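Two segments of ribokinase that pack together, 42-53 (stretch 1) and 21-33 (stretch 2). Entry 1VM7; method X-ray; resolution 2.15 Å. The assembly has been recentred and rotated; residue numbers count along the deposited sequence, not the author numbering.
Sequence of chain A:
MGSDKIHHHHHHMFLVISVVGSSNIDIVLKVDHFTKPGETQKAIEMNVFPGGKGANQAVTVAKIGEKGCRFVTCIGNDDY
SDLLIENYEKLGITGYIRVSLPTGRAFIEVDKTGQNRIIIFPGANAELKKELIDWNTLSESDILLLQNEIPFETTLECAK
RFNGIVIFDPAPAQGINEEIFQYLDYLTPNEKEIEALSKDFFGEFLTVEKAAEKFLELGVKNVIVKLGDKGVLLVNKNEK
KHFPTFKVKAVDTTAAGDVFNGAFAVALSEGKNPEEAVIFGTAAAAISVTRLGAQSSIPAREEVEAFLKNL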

# COMPACT_ATOMS: atom_id res chain seq x y z
N LYS A 42 13.36 -0.75 1.57
CA LYS A 42 12.96 0.05 0.41
C LYS A 42 12.30 -0.82 -0.64
O LYS A 42 12.85 -1.88 -0.98
CB LYS A 42 14.19 0.68 -0.27
CG LYS A 42 14.72 1.99 0.28
CD LYS A 42 15.75 2.63 -0.70
N ALA A 43 11.16 -0.38 -1.19
CA ALA A 43 10.58 -1.07 -2.36
C ALA A 43 11.44 -0.78 -3.58
O ALA A 43 11.83 0.37 -3.84
CB ALA A 43 9.13 -0.62 -2.64
N ILE A 44 11.77 -1.82 -4.32
CA ILE A 44 12.44 -1.66 -5.59
C ILE A 44 11.52 -0.94 -6.59
O ILE A 44 11.95 -0.10 -7.39
CB ILE A 44 12.83 -3.03 -6.14
CG1 ILE A 44 13.87 -3.68 -5.22
CG2 ILE A 44 13.38 -2.90 -7.58
CD1 ILE A 44 14.27 -5.10 -5.62
N GLU A 45 10.25 -1.33 -6.58
CA GLU A 45 9.26 -0.69 -7.42
C GLU A 45 7.93 -0.76 -6.72
O GLU A 45 7.71 -1.67 -5.92
CB GLU A 45 9.12 -1.40 -8.76
CG GLU A 45 10.28 -1.23 -9.67
CD GLU A 45 9.99 -1.73 -11.06
OE1 GLU A 45 8.88 -2.27 -11.29
OE2 GLU A 45 10.88 -1.56 -11.92
N MET A 46 7.07 0.21 -7.06
CA MET A 46 5.66 0.17 -6.75
C MET A 46 4.88 0.35 -8.02
O MET A 46 5.10 1.30 -8.77
CB MET A 46 5.25 1.26 -5.78
CG MET A 46 3.81 1.13 -5.34
SD MET A 46 3.29 2.49 -4.29
CE MET A 46 3.02 3.75 -5.49
N ASN A 47 3.98 -0.59 -8.27
CA ASN A 47 3.11 -0.59 -9.42
C ASN A 47 1.68 -0.91 -9.01
O ASN A 47 1.46 -1.82 -8.26
CB ASN A 47 3.61 -1.62 -10.43
CG ASN A 47 4.99 -1.30 -10.93
OD1 ASN A 47 5.14 -0.50 -11.84
ND2 ASN A 47 6.00 -1.92 -10.36
N VAL A 48 0.73 -0.16 -9.53
CA VAL A 48 -0.65 -0.25 -9.15
C VAL A 48 -1.47 -0.68 -10.37
O VAL A 48 -1.25 -0.21 -11.48
CB VAL A 48 -1.08 1.12 -8.64
CG1 VAL A 48 -2.46 1.10 -8.10
CG2 VAL A 48 -0.10 1.59 -7.51
N PHE A 49 -2.38 -1.62 -10.14
CA PHE A 49 -3.15 -2.22 -11.18
C PHE A 49 -4.59 -2.31 -10.68
O PHE A 49 -4.82 -2.57 -9.49
CB PHE A 49 -2.65 -3.64 -11.46
CG PHE A 49 -1.19 -3.70 -11.74
CD1 PHE A 49 -0.71 -3.51 -13.03
CD2 PHE A 49 -0.30 -3.95 -10.71
CE1 PHE A 49 0.65 -3.59 -13.29
CE2 PHE A 49 1.04 -4.04 -10.98
CZ PHE A 49 1.52 -3.85 -12.25
N PRO A 50 -5.55 -2.09 -11.58
CA PRO A 50 -6.92 -2.41 -11.21
C PRO A 50 -7.12 -3.95 -11.04
O PRO A 50 -6.48 -4.74 -11.70
CB PRO A 50 -7.74 -1.83 -12.35
CG PRO A 50 -6.76 -1.55 -13.49
CD PRO A 50 -5.39 -1.67 -12.99
N GLY A 51 -8.02 -4.31 -10.14
CA GLY A 51 -8.24 -5.69 -9.77
C GLY A 51 -9.57 -5.86 -9.09
O GLY A 51 -10.49 -5.04 -9.29
N GLY A 52 -9.70 -6.94 -8.34
CA GLY A 52 -10.99 -7.34 -7.81
C GLY A 52 -11.60 -8.31 -8.81
O GLY A 52 -11.51 -8.12 -10.00
N LYS A 53 -12.27 -9.35 -8.37
CA LYS A 53 -12.86 -10.30 -9.36
C LYS A 53 -14.04 -9.75 -10.11
O LYS A 53 -14.21 -10.02 -11.30
CB LYS A 53 -13.26 -11.63 -8.72
CG LYS A 53 -12.05 -12.38 -8.19
CD LYS A 53 -12.45 -13.52 -7.29
CE LYS A 53 -11.18 -14.21 -6.74
NZ LYS A 53 -10.34 -14.86 -7.80
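Stretch 2, residues 21-33: GSSNIDIVLKVDH

Stretch 2 runs antiparallel to stretch 1 as its neighbour in a β-sheet, the strand that begins at Asn 24 lying beside the strand that ends at Gly 51, with paired residues running from Asn 24 opposite Gly 51 to Lys 30 opposite Glu 45. Their N-to-C directions differ by 149°, and the axes approach to 4.5 Å. Backbone hydrogen bonds fix the register: Asp 26 N donates to Phe 49 O (2.7 Å) and Val 28 N to Asn 47 O (2.8 Å). At Lys 30 the ladder loosens: its N still donates to Glu 45 O (3.0 Å), but its O takes a short bond from Ile 44 N (2.6 Å) and only a weak one from Glu 45 N (3.5 Å).

Extended backbones send alternate side chains to opposite faces. Ile 25, Ile 27 and Leu 29, all buried and all with chi1 m, share one face with Met 46, Val 48 and Pro 50. There Met 46 is extended through chi1 and chi2, both t, and turns at chi3, p; its CG meets Leu 29 CD2 at 3.6 Å and Ile 27 CG2 at 4.0 Å. Branched and flexible apolar chains suit this face because they fill space without leaving polar groups unpaired.

The other face is more polar. Phe 49 (chi1 m) extends its ring along the strand, so that CE2 reaches Val 28 CG2 at 3.7 Å. Val 28 holds chi1 t, and its CG2 packs against the ring edge. Lys 30 begins with chi1 and chi2 t, then bends through chi3 m and chi4 p; this brings NZ to a water at 2.8 Å. The same water lies 2.6 Å from Asn 47 ND2 and 2.8 Å from Val 28 O, linking the strands. Asn 47, chi1 m, also donates from ND2 to Glu 45 OE1 (3.0 Å), so its ND2 serves both Glu 45 and the bridging water.

Near the end of the ladder, side chains must give way. A CB on Gly 51 would come 2.3 Å from Asp 26 OD2, which instead accepts from a water at 3.1 Å; that water lies 2.5 Å from Gly 52 N. Gly 52, at the N-cap position, has phi 93° and psi 142°, angles that by themselves call for glycine, and a CB would also clash with Ser 22 O and Asn 24 N, each at 2.9 Å. Beyond it, Ser 22, chi1 p, places OG 3.1 Å from Lys 53 N.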

# COMPACT_ATOMS: atom_id res chain seq x y z
N GLY A 21 -20.40 -7.05 -7.65
CA GLY A 21 -19.18 -7.50 -7.06
C GLY A 21 -18.12 -6.45 -6.80
O GLY A 21 -18.38 -5.25 -6.65
N SER A 22 -16.89 -6.93 -6.75
CA SER A 22 -15.79 -6.24 -6.11
C SER A 22 -14.90 -5.44 -7.09
O SER A 22 -14.71 -5.81 -8.25
CB SER A 22 -14.95 -7.29 -5.41
OG SER A 22 -14.38 -8.18 -6.40
N SER A 23 -14.40 -4.31 -6.59
CA SER A 23 -13.38 -3.49 -7.26
C SER A 23 -12.20 -3.28 -6.27
O SER A 23 -12.45 -2.88 -5.13
CB SER A 23 -13.90 -2.09 -7.61
OG SER A 23 -14.99 -2.11 -8.49
N ASN A 24 -10.97 -3.55 -6.68
CA ASN A 24 -9.77 -3.48 -5.83
C ASN A 24 -8.66 -2.82 -6.63
O ASN A 24 -8.58 -2.98 -7.87
CB ASN A 24 -9.39 -4.93 -5.49
CG ASN A 24 -8.27 -5.05 -4.50
OD1 ASN A 24 -8.45 -4.81 -3.28
ND2 ASN A 24 -7.08 -5.48 -4.99
N ILE A 25 -7.80 -2.08 -5.95
CA ILE A 25 -6.53 -1.65 -6.49
C ILE A 25 -5.52 -2.63 -5.97
O ILE A 25 -5.43 -2.81 -4.76
CB ILE A 25 -6.14 -0.28 -5.90
CG1 ILE A 25 -7.26 0.72 -6.14
CG2 ILE A 25 -4.84 0.22 -6.51
CD1 ILE A 25 -7.61 0.93 -7.59
N ASP A 26 -4.73 -3.23 -6.87
CA ASP A 26 -3.63 -4.10 -6.44
C ASP A 26 -2.34 -3.30 -6.44
O ASP A 26 -1.90 -2.82 -7.49
CB ASP A 26 -3.51 -5.31 -7.35
CG ASP A 26 -4.65 -6.27 -7.16
OD1 ASP A 26 -5.12 -6.39 -6.03
OD2 ASP A 26 -5.06 -6.94 -8.12
N ILE A 27 -1.75 -3.17 -5.25
CA ILE A 27 -0.54 -2.38 -5.06
C ILE A 27 0.62 -3.35 -4.90
O ILE A 27 0.73 -4.03 -3.87
CB ILE A 27 -0.67 -1.41 -3.84
CG1 ILE A 27 -1.82 -0.42 -4.07
CG2 ILE A 27 0.63 -0.63 -3.61
CD1 ILE A 27 -2.40 0.11 -2.80
N VAL A 28 1.47 -3.44 -5.93
CA VAL A 28 2.50 -4.45 -5.95
C VAL A 28 3.78 -3.78 -5.53
O VAL A 28 4.27 -2.86 -6.20
CB VAL A 28 2.65 -5.11 -7.34
CG1 VAL A 28 3.76 -6.17 -7.32
CG2 VAL A 28 1.32 -5.74 -7.76
N LEU A 29 4.32 -4.24 -4.41
CA LEU A 29 5.58 -3.72 -3.92
C LEU A 29 6.66 -4.79 -4.16
O LEU A 29 6.66 -5.83 -3.53
CB LEU A 29 5.48 -3.35 -2.45
CG LEU A 29 4.34 -2.37 -2.19
CD1 LEU A 29 3.88 -2.47 -0.77
CD2 LEU A 29 4.77 -0.97 -2.59
N LYS A 30 7.55 -4.50 -5.08
CA LYS A 30 8.66 -5.36 -5.44
C LYS A 30 9.81 -5.11 -4.46
O LYS A 30 10.27 -3.98 -4.33
CB LYS A 30 9.08 -4.95 -6.84
CG LYS A 30 9.85 -5.94 -7.61
CD LYS A 30 9.58 -5.76 -9.10
CE LYS A 30 8.31 -6.52 -9.54
NZ LYS A 30 7.03 -5.94 -9.09
N VAL A 31 10.23 -6.17 -3.77
CA VAL A 31 11.31 -6.10 -2.78
C VAL A 31 12.34 -7.19 -3.02
O VAL A 31 12.09 -8.17 -3.72
CB VAL A 31 10.80 -6.22 -1.31
CG1 VAL A 31 9.98 -5.03 -0.93
CG2 VAL A 31 10.00 -7.51 -1.09
N ASP A 32 13.52 -7.01 -2.45
CA ASP A 32 14.58 -8.01 -2.56
C ASP A 32 14.17 -9.30 -1.83
O ASP A 32 14.22 -10.41 -2.37
CB ASP A 32 15.87 -7.47 -1.98
CG ASP A 32 16.96 -8.50 -1.94
OD1 ASP A 32 17.54 -8.80 -3.01
OD2 ASP A 32 17.22 -9.02 -0.84
N HIS A 33 13.74 -9.14 -0.60
CA HIS A 33 13.42 -10.27 0.25
C HIS A 33 12.18 -9.86 1.01
O HIS A 33 11.84 -8.66 1.08
CB HIS A 33 14.61 -10.58 1.19
CG HIS A 33 15.09 -9.38 1.96
ND1 HIS A 33 16.09 -8.55 1.50
CD2 HIS A 33 14.65 -8.84 3.12
CE1 HIS A 33 16.26 -7.56 2.36
NE2 HIS A 33 15.40 -7.71 3.36
O HOH W 1 -7.76 -8.51 -7.92
O HOH W 2 5.90 -3.52 -8.33
O HOH W 3 14.33 -4.26 -1.80